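PDB 3N6Z: putative immunoglobulin A1 protease from Bacteroides ovatus, which may act as a peptidase on immunoglobulin A1, though this is unproven, and folds as a right-handed parallel beta-solenoid. Local coordinates for residues A[254-268]-A[286-300]. Sequence-based numbering, arbitrary orientation. Where two conformers were deposited one is given.
Sequences LGQIDKSCDIAIKNS and IVGVSASLGSYENCY
The ring of Tyr-296 meets Ile-265 at its edge, where CB of the isoleucine sits near the ring plane, 3.9 Å from CD1. The carbonyl O of Ala-291 reaches another part of that edge, in plane, and takes a 2.7 Å hydrogen bond from Tyr-296 OH on a lone pair. Over one face lies Gly-294 C, offset toward the rim; Phe-327 stacks on the ring. With CG anti to its carbonyl carbon (chi1 -53°), Tyr-296 runs alongside Ile-265, and CD1 of Ile-257 touches the hydroxyl oxygen at 3.6 Å. A leucine in place of Tyr-296 would probably leave Ala-291 O with the amide of Gly-294 alone of its two donors here and open a gap beside Ile-257 CD1. Ile-265 CD1 goes on to Val-287 CG2, 3.7 Å away, while its CG2 packs on Cys-299 SG. At equivalent corners of successive coils, Asn-267 and Asn-298 lie side by side, amide planes 46° apart; a bent hydrogen bond (131° at hydrogen) runs from Asn-267 ND2 to a lone pair of Asn-298 OD1, 3.0 Å away. Asn-267 also touches Asn-236, recalling the asparagine rows of parallel beta-helices. Backbone hydrogen bonds join parallel strands 263-266 and 294-296 (Ile-265 N to Ser-295 O, 3.0 Å) and 254-257 and 287-289. Strands 233-235 and 224-227 flank 263-266 and 254-257 on the preceding coil; helix 334-344 touches Asn-267 and Tyr-300.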
# COMPACT_ATOMS: atom_id res chain seq x y z
N LEU A 254 -9.23 4.63 2.03
CA LEU A 254 -9.72 3.36 1.49
C LEU A 254 -10.83 3.62 0.48
O LEU A 254 -11.78 4.34 0.79
CB LEU A 254 -10.24 2.45 2.62
CG LEU A 254 -10.90 1.12 2.21
CD1 LEU A 254 -9.87 0.15 1.57
CD2 LEU A 254 -11.66 0.48 3.37
N GLY A 255 -10.77 3.00 -0.70
CA GLY A 255 -11.86 3.11 -1.67
C GLY A 255 -13.16 2.45 -1.23
O GLY A 255 -14.19 3.12 -1.08
N GLN A 256 -13.10 1.14 -1.00
CA GLN A 256 -14.27 0.32 -0.77
C GLN A 256 -14.08 -0.75 0.28
O GLN A 256 -13.07 -1.45 0.28
CB GLN A 256 -14.70 -0.38 -2.07
CG GLN A 256 -15.73 -1.50 -1.90
CD GLN A 256 -16.34 -1.98 -3.19
OE1 GLN A 256 -16.74 -1.18 -4.04
NE2 GLN A 256 -16.41 -3.31 -3.34
N ILE A 257 -15.08 -0.93 1.12
CA ILE A 257 -15.25 -2.15 1.93
C ILE A 257 -16.24 -3.03 1.18
O ILE A 257 -17.35 -2.59 0.83
CB ILE A 257 -15.81 -1.86 3.36
CG1 ILE A 257 -14.97 -0.81 4.09
CG2 ILE A 257 -15.86 -3.17 4.17
CD1 ILE A 257 -15.62 -0.32 5.42
N ASP A 258 -15.86 -4.28 0.90
CA ASP A 258 -16.82 -5.20 0.26
C ASP A 258 -18.03 -5.45 1.17
O ASP A 258 -17.93 -5.45 2.39
CB ASP A 258 -16.16 -6.54 -0.03
CG ASP A 258 -15.43 -6.58 -1.35
OD1 ASP A 258 -15.11 -5.50 -1.91
OD2 ASP A 258 -15.19 -7.72 -1.86
N LYS A 259 -19.17 -5.75 0.53
CA LYS A 259 -20.34 -6.20 1.27
C LYS A 259 -20.00 -7.41 2.12
O LYS A 259 -19.19 -8.26 1.73
CB LYS A 259 -21.50 -6.56 0.34
CG LYS A 259 -22.01 -5.39 -0.51
CD LYS A 259 -22.64 -4.29 0.33
CE LYS A 259 -23.25 -3.20 -0.55
NZ LYS A 259 -24.50 -3.63 -1.23
N SER A 260 -20.58 -7.43 3.32
CA SER A 260 -20.40 -8.52 4.29
C SER A 260 -18.99 -8.60 4.87
O SER A 260 -18.66 -9.58 5.56
CB SER A 260 -20.80 -9.88 3.72
OG SER A 260 -22.15 -9.82 3.31
N CYS A 261 -18.21 -7.52 4.68
CA CYS A 261 -16.83 -7.46 5.17
C CYS A 261 -16.69 -6.30 6.13
O CYS A 261 -17.67 -5.59 6.42
CB CYS A 261 -15.87 -7.34 3.98
SG CYS A 261 -15.97 -8.76 2.87
N ASP A 262 -15.50 -6.08 6.67
CA ASP A 262 -15.33 -4.98 7.60
C ASP A 262 -13.88 -4.49 7.58
O ASP A 262 -13.01 -5.05 6.89
CB ASP A 262 -15.83 -5.35 9.03
CG ASP A 262 -14.94 -6.29 9.79
OD1 ASP A 262 -13.80 -6.57 9.38
OD2 ASP A 262 -15.43 -6.77 10.85
N ILE A 263 -13.64 -3.43 8.33
CA ILE A 263 -12.32 -2.89 8.60
C ILE A 263 -12.41 -2.04 9.84
O ILE A 263 -13.47 -1.51 10.16
CB ILE A 263 -11.79 -1.98 7.41
CG1 ILE A 263 -10.26 -1.87 7.43
CG2 ILE A 263 -12.50 -0.61 7.32
CD1 ILE A 263 -9.65 -1.21 6.17
N ALA A 264 -11.27 -1.85 10.49
CA ALA A 264 -11.07 -0.74 11.44
C ALA A 264 -10.04 0.20 10.81
O ALA A 264 -9.02 -0.25 10.30
CB ALA A 264 -10.59 -1.25 12.84
N ILE A 265 -10.33 1.48 10.86
CA ILE A 265 -9.36 2.52 10.48
C ILE A 265 -9.26 3.44 11.70
O ILE A 265 -10.25 4.05 12.14
CB ILE A 265 -9.71 3.33 9.21
CG1 ILE A 265 -9.97 2.39 8.03
CG2 ILE A 265 -8.58 4.33 8.89
CD1 ILE A 265 -10.33 3.09 6.75
N LYS A 266 -8.04 3.54 12.23
CA LYS A 266 -7.78 4.26 13.47
C LYS A 266 -6.57 5.16 13.29
O LYS A 266 -5.58 4.76 12.68
CB LYS A 266 -7.50 3.29 14.62
CG LYS A 266 -8.65 2.28 14.87
CD LYS A 266 -8.34 1.32 16.06
CE LYS A 266 -9.30 0.12 16.10
NZ LYS A 266 -8.88 -1.00 17.03
N ASN A 267 -6.62 6.34 13.86
CA ASN A 267 -5.49 7.25 13.90
C ASN A 267 -4.88 7.41 12.51
O ASN A 267 -3.73 7.08 12.27
CB ASN A 267 -4.43 6.77 14.90
CG ASN A 267 -4.98 6.71 16.29
OD1 ASN A 267 -5.01 5.62 16.94
ND2 ASN A 267 -5.39 7.82 16.78
N SER A 268 -5.69 7.92 11.60
CA SER A 268 -5.33 8.08 10.19
C SER A 268 -5.84 9.39 9.65
O SER A 268 -6.72 10.04 10.24
CB SER A 268 -5.82 6.87 9.39
OG SER A 268 -5.12 5.67 9.82
N ILE A 286 -12.39 9.79 3.98
CA ILE A 286 -11.67 8.60 4.48
C ILE A 286 -11.98 7.35 3.64
O ILE A 286 -11.06 6.65 3.16
CB ILE A 286 -11.95 8.34 5.99
CG1 ILE A 286 -11.82 9.63 6.84
CG2 ILE A 286 -11.00 7.25 6.56
CD1 ILE A 286 -10.42 10.25 6.78
N VAL A 287 -13.26 7.01 3.53
CA VAL A 287 -13.73 5.78 2.87
C VAL A 287 -14.81 6.13 1.85
O VAL A 287 -15.76 6.87 2.17
CB VAL A 287 -14.30 4.75 3.87
CG1 VAL A 287 -14.74 3.50 3.13
CG2 VAL A 287 -13.31 4.44 5.00
N GLY A 288 -14.71 5.54 0.65
CA GLY A 288 -15.64 5.84 -0.45
C GLY A 288 -16.90 5.02 -0.63
O GLY A 288 -17.88 5.56 -1.17
N VAL A 289 -16.90 3.75 -0.21
CA VAL A 289 -18.01 2.83 -0.46
C VAL A 289 -18.23 1.89 0.70
O VAL A 289 -17.26 1.29 1.22
CB VAL A 289 -17.77 1.92 -1.71
CG1 VAL A 289 -19.06 1.10 -2.06
CG2 VAL A 289 -17.26 2.71 -2.90
N SER A 290 -19.50 1.71 1.08
CA SER A 290 -19.92 0.83 2.17
C SER A 290 -19.18 1.17 3.46
O SER A 290 -18.86 0.30 4.26
CB SER A 290 -19.78 -0.64 1.78
OG SER A 290 -20.74 -0.95 0.77
N ALA A 291 -18.97 2.47 3.69
CA ALA A 291 -18.21 2.92 4.85
C ALA A 291 -18.85 2.52 6.17
O ALA A 291 -18.15 2.35 7.17
CB ALA A 291 -18.01 4.41 4.80
N SER A 292 -20.19 2.36 6.19
CA SER A 292 -20.89 1.97 7.43
C SER A 292 -20.51 0.60 7.96
O SER A 292 -20.79 0.27 9.11
CB SER A 292 -22.39 2.07 7.20
OG SER A 292 -22.82 1.04 6.34
N LEU A 293 -19.80 -0.18 7.13
CA LEU A 293 -19.31 -1.50 7.53
C LEU A 293 -18.01 -1.41 8.34
O LEU A 293 -17.57 -2.39 8.95
CB LEU A 293 -19.10 -2.40 6.32
CG LEU A 293 -20.36 -2.69 5.50
CD1 LEU A 293 -20.00 -3.62 4.36
CD2 LEU A 293 -21.51 -3.29 6.37
N GLY A 294 -17.41 -0.22 8.36
CA GLY A 294 -16.19 0.01 9.11
C GLY A 294 -16.39 0.59 10.50
O GLY A 294 -17.44 1.17 10.81
N SER A 295 -15.34 0.45 11.30
CA SER A 295 -15.25 0.99 12.64
C SER A 295 -14.08 1.98 12.68
O SER A 295 -12.96 1.65 12.29
CB SER A 295 -15.03 -0.11 13.67
OG SER A 295 -16.09 -1.03 13.67
N TYR A 296 -14.34 3.18 13.17
CA TYR A 296 -13.39 4.26 13.03
C TYR A 296 -13.09 4.93 14.34
O TYR A 296 -13.98 5.10 15.20
CB TYR A 296 -13.95 5.31 12.05
CG TYR A 296 -14.36 4.69 10.72
CD1 TYR A 296 -13.43 4.13 9.87
CD2 TYR A 296 -15.69 4.56 10.37
CE1 TYR A 296 -13.80 3.53 8.68
CE2 TYR A 296 -16.07 3.97 9.17
CZ TYR A 296 -15.12 3.44 8.33
OH TYR A 296 -15.47 2.83 7.16
N GLU A 297 -11.84 5.39 14.47
CA GLU A 297 -11.43 6.17 15.63
C GLU A 297 -10.37 7.15 15.16
O GLU A 297 -9.43 6.74 14.49
CB GLU A 297 -10.87 5.25 16.71
CG GLU A 297 -10.40 5.95 17.96
CD GLU A 297 -9.87 5.04 19.06
OE1 GLU A 297 -9.66 3.83 18.82
OE2 GLU A 297 -9.64 5.58 20.16
N ASN A 298 -10.47 8.42 15.56
CA ASN A 298 -9.42 9.40 15.31
C ASN A 298 -9.01 9.45 13.83
O ASN A 298 -7.83 9.21 13.48
CB ASN A 298 -8.18 9.14 16.19
CG ASN A 298 -8.46 9.18 17.69
OD1 ASN A 298 -7.68 8.58 18.48
ND2 ASN A 298 -9.50 9.85 18.09
N CYS A 299 -10.00 9.69 12.96
CA CYS A 299 -9.79 9.82 11.53
C CYS A 299 -10.02 11.27 11.13
O CYS A 299 -11.10 11.85 11.42
CB CYS A 299 -10.73 8.91 10.75
SG CYS A 299 -10.32 7.13 10.91
N TYR A 300 -9.02 11.87 10.47
CA TYR A 300 -8.97 13.28 10.13
C TYR A 300 -8.81 13.50 8.66
O TYR A 300 -8.37 12.60 7.91
CB TYR A 300 -7.83 14.00 10.92
CG TYR A 300 -7.95 13.68 12.40
CD1 TYR A 300 -8.99 14.23 13.16
CD2 TYR A 300 -7.10 12.77 13.00
CE1 TYR A 300 -9.18 13.85 14.47
CE2 TYR A 300 -7.27 12.37 14.34
CZ TYR A 300 -8.32 12.94 15.08
OH TYR A 300 -8.52 12.54 16.36
O HOH W 1 -19.41 -2.54 -0.98
O HOH W 2 -6.26 5.58 19.80